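PDB 3HN0: nitrate transport protein from Parabacteroides distasonis, which probably serves as the substrate-binding component of an ABC transporter, perhaps for nitrate or a related small solute. Local coordinates for residues I73-A78 and A185-P190. Residues are numbered along the deposited sequence; the frame is centred on the assembly and turned at random.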
ATOM      1  N   ILE A  73       3.496 -26.924 -14.475  1.00 15.90           N
ATOM      2  CA  ILE A  73       2.430 -26.498 -15.438  1.00 14.87           C
ATOM      3  C   ILE A  73       2.924 -25.279 -16.201  1.00 17.73           C
ATOM      4  O   ILE A  73       3.506 -24.375 -15.580  1.00 14.42           O
ATOM      5  CB  ILE A  73       1.095 -26.210 -14.721  1.00 13.16           C
ATOM      6  CG1 ILE A  73       0.586 -27.447 -14.028  1.00 21.78           C
ATOM      7  CG2 ILE A  73       0.009 -25.714 -15.694  1.00 18.45           C
ATOM      8  CD1 ILE A  73       0.720 -28.691 -14.939  1.00 18.30           C
ATOM      9  N   LYS A  74       2.737 -25.259 -17.533  1.00 16.29           N
ATOM     10  CA  LYS A  74       3.292 -24.185 -18.363  1.00 14.69           C
ATOM     11  C   LYS A  74       2.370 -22.943 -18.336  1.00 17.43           C
ATOM     12  O   LYS A  74       1.523 -22.736 -19.216  1.00 19.27           O
ATOM     13  CB  LYS A  74       3.586 -24.664 -19.773  1.00 16.79           C
ATOM     14  CG  LYS A  74       4.794 -25.620 -19.816  1.00 19.18           C
ATOM     15  CD  LYS A  74       5.095 -26.022 -21.262  1.00 29.95           C
ATOM     16  CE  LYS A  74       6.382 -26.854 -21.380  1.00 39.33           C
ATOM     17  NZ  LYS A  74       6.239 -28.174 -20.708  1.00 44.66           N
ATOM     18  N   ILE A  75       2.528 -22.165 -17.262  1.00 13.18           N
ATOM     19  CA  ILE A  75       1.894 -20.872 -17.135  1.00 14.35           C
ATOM     20  C   ILE A  75       2.924 -19.886 -16.630  1.00 15.65           C
ATOM     21  O   ILE A  75       3.938 -20.273 -16.051  1.00 15.07           O
ATOM     22  CB  ILE A  75       0.674 -20.902 -16.151  1.00 12.91           C
ATOM     23  CG1 ILE A  75       1.089 -21.424 -14.755  1.00 13.74           C
ATOM     24  CG2 ILE A  75      -0.492 -21.727 -16.742  1.00 15.52           C
ATOM     25  CD1 ILE A  75       0.131 -21.116 -13.655  1.00 20.44           C
ATOM     26  N   LYS A  76       2.648 -18.612 -16.844  1.00 13.16           N
ATOM     27  CA  LYS A  76       3.390 -17.543 -16.230  1.00 14.82           C
ATOM     28  C   LYS A  76       2.401 -16.552 -15.659  1.00 14.67           C
ATOM     29  O   LYS A  76       1.209 -16.474 -16.074  1.00 12.10           O
ATOM     30  CB  LYS A  76       4.333 -16.827 -17.213  1.00 15.98           C
ATOM     31  CG  LYS A  76       5.413 -17.742 -17.778  1.00 15.27           C
ATOM     32  CD  LYS A  76       6.524 -17.009 -18.470  1.00 19.04           C
ATOM     33  CE  LYS A  76       7.572 -17.975 -19.044  1.00 23.52           C
ATOM     34  NZ  LYS A  76       8.159 -18.925 -18.006  1.00 16.74           N
ATOM     35  N   LEU A  77       2.903 -15.754 -14.750  1.00 13.44           N
ATOM     36  CA  LEU A  77       2.114 -14.728 -14.138  1.00 10.03           C
ATOM     37  C   LEU A  77       2.148 -13.425 -14.945  1.00 12.34           C
ATOM     38  O   LEU A  77       3.206 -12.842 -15.119  1.00 13.97           O
ATOM     39  CB  LEU A  77       2.633 -14.431 -12.740  1.00 11.21           C
ATOM     40  CG  LEU A  77       1.931 -13.304 -12.002  1.00 12.18           C
ATOM     41  CD1 LEU A  77       0.482 -13.668 -11.613  1.00 13.12           C
ATOM     42  CD2 LEU A  77       2.722 -12.929 -10.750  1.00 13.47           C
ATOM     43  N   ALA A  78       0.988 -12.935 -15.398  1.00 10.16           N
ATOM     44  CA  ALA A  78       0.925 -11.611 -16.008  1.00 11.09           C
ATOM     45  C   ALA A  78       0.958 -10.509 -14.958  1.00 14.46           C
ATOM     46  O   ALA A  78       1.737  -9.564 -15.075  1.00 13.39           O
ATOM     47  CB  ALA A  78      -0.330 -11.453 -16.947  1.00 11.74           C
ATOM     48  N   ALA A 185      -4.015 -13.736  -9.106  1.00 12.71           N
ATOM     49  CA  ALA A 185      -3.157 -13.893 -10.251  1.00 11.03           C
ATOM     50  C   ALA A 185      -3.953 -13.974 -11.527  1.00 11.39           C
ATOM     51  O   ALA A 185      -4.958 -14.719 -11.624  1.00 12.63           O
ATOM     52  CB  ALA A 185      -2.321 -15.194 -10.164  1.00 12.64           C
ATOM     53  N   VAL A 186      -3.476 -13.230 -12.511  1.00 10.57           N
ATOM     54  CA  VAL A 186      -3.844 -13.479 -13.909  1.00 10.85           C
ATOM     55  C   VAL A 186      -2.693 -14.261 -14.490  1.00 11.75           C
ATOM     56  O   VAL A 186      -1.574 -13.733 -14.600  1.00 11.97           O
ATOM     57  CB  VAL A 186      -4.074 -12.173 -14.699  1.00 12.22           C
ATOM     58  CG1 VAL A 186      -4.418 -12.480 -16.161  1.00 14.51           C
ATOM     59  CG2 VAL A 186      -5.156 -11.299 -14.046  1.00 16.61           C
ATOM     60  N   VAL A 187      -2.962 -15.487 -14.927  1.00 10.57           N
ATOM     61  CA  VAL A 187      -1.936 -16.342 -15.521  1.00  9.83           C
ATOM     62  C   VAL A 187      -2.265 -16.641 -16.979  1.00 11.50           C
ATOM     63  O   VAL A 187      -3.430 -16.554 -17.380  1.00 12.54           O
ATOM     64  CB  VAL A 187      -1.774 -17.662 -14.724  1.00 10.09           C
ATOM     65  CG1 VAL A 187      -1.414 -17.307 -13.231  1.00 13.73           C
ATOM     66  CG2 VAL A 187      -2.986 -18.606 -14.871  1.00  8.31           C
ATOM     67  N   TYR A 188      -1.239 -16.990 -17.760  1.00 13.18           N
ATOM     68  CA  TYR A 188      -1.406 -17.210 -19.176  1.00 13.26           C
ATOM     69  C   TYR A 188      -0.517 -18.345 -19.646  1.00 15.61           C
ATOM     70  O   TYR A 188       0.526 -18.663 -19.031  1.00 13.96           O
ATOM     71  CB  TYR A 188      -1.133 -15.913 -19.955  1.00 13.63           C
ATOM     72  CG  TYR A 188       0.261 -15.402 -19.915  1.00 11.88           C
ATOM     73  CD1 TYR A 188       0.706 -14.586 -18.883  1.00 13.85           C
ATOM     74  CD2 TYR A 188       1.199 -15.764 -20.902  1.00 11.71           C
ATOM     75  CE1 TYR A 188       1.977 -14.148 -18.820  1.00 17.46           C
ATOM     76  CE2 TYR A 188       2.470 -15.289 -20.849  1.00 13.22           C
ATOM     77  CZ  TYR A 188       2.870 -14.458 -19.837  1.00 14.87           C
ATOM     78  OH  TYR A 188       4.195 -14.005 -19.756  1.00 17.40           O
ATOM     79  N   THR A 189      -0.930 -18.912 -20.760  1.00 12.41           N
ATOM     80  CA  THR A 189      -0.227 -20.056 -21.340  1.00 13.64           C
ATOM     81  C   THR A 189       0.715 -19.565 -22.431  1.00 13.08           C
ATOM     82  O   THR A 189       0.698 -18.422 -22.837  1.00 16.39           O
ATOM     83  CB  THR A 189      -1.240 -21.055 -21.936  1.00 16.27           C
ATOM     84  OG1 THR A 189      -2.072 -20.349 -22.822  1.00 15.78           O
ATOM     85  CG2 THR A 189      -2.112 -21.770 -20.870  1.00 17.03           C
ATOM     86  N   PRO A 190       1.620 -20.439 -22.905  1.00 13.55           N
ATOM     87  CA  PRO A 190       2.649 -19.935 -23.792  1.00 13.13           C
ATOM     88  C   PRO A 190       2.205 -19.273 -25.103  1.00 11.33           C
ATOM     89  O   PRO A 190       2.908 -18.389 -25.614  1.00 14.86           O
ATOM     90  CB  PRO A 190       3.450 -21.226 -24.099  1.00 15.69           C
ATOM     91  CG  PRO A 190       3.366 -21.975 -22.872  1.00 17.20           C
ATOM     92  CD  PRO A 190       1.963 -21.776 -22.390  1.00 14.23           C
TER
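The carbonyl oxygen of K76 is gripped twice by the 185-190 segment: Y188 N donates a hydrogen bond to K76 O at 3.0 Å, and V187 CA approaches the same K76 O at 3.2 Å in a CA-H...O contact. Y188 O is used in the same way, accepting from K76 N and touching I75 CA. The reciprocal N-H...O pair, with angles of 157° and 152° at the hydrogens, identifies K76 and Y188 as an antiparallel hydrogen-bonded pair. Two residues further along, A78 N donates to V186 O at 2.8 Å, flanking the non-hydrogen-bonded pair L77 and V187.

On the face bearing Y188, CG of Y188 sits between its backbone N and carbonyl carbon (chi1 66°); the ring lies beside 76-78, with A78 N at its edge, near its plane. Y188 CD1 lies 3.8 Å from A78 CB, and K76 CB packs 3.8 Å from Y188 OH, a hydroxyl hydrogen-bonded to E193. An alanine at Y188 would probably leave E193 without this partner and open a gap beside K76 and A78.

The face bearing L77 and V187 is apolar: L77 CD1 reaches A185 CB at 3.5 Å, while I75 CD1 rests against V187 CB at 4.1 Å. Helix 62-70 covers this side, with A65 touching both A185 and V187.

The contact thus pairs strands 76-82 and 184-188, antiparallel neighbours in a mixed sheet with helix 62-70 against one face, as in the alpha/beta lobes of periplasmic-binding-protein folds.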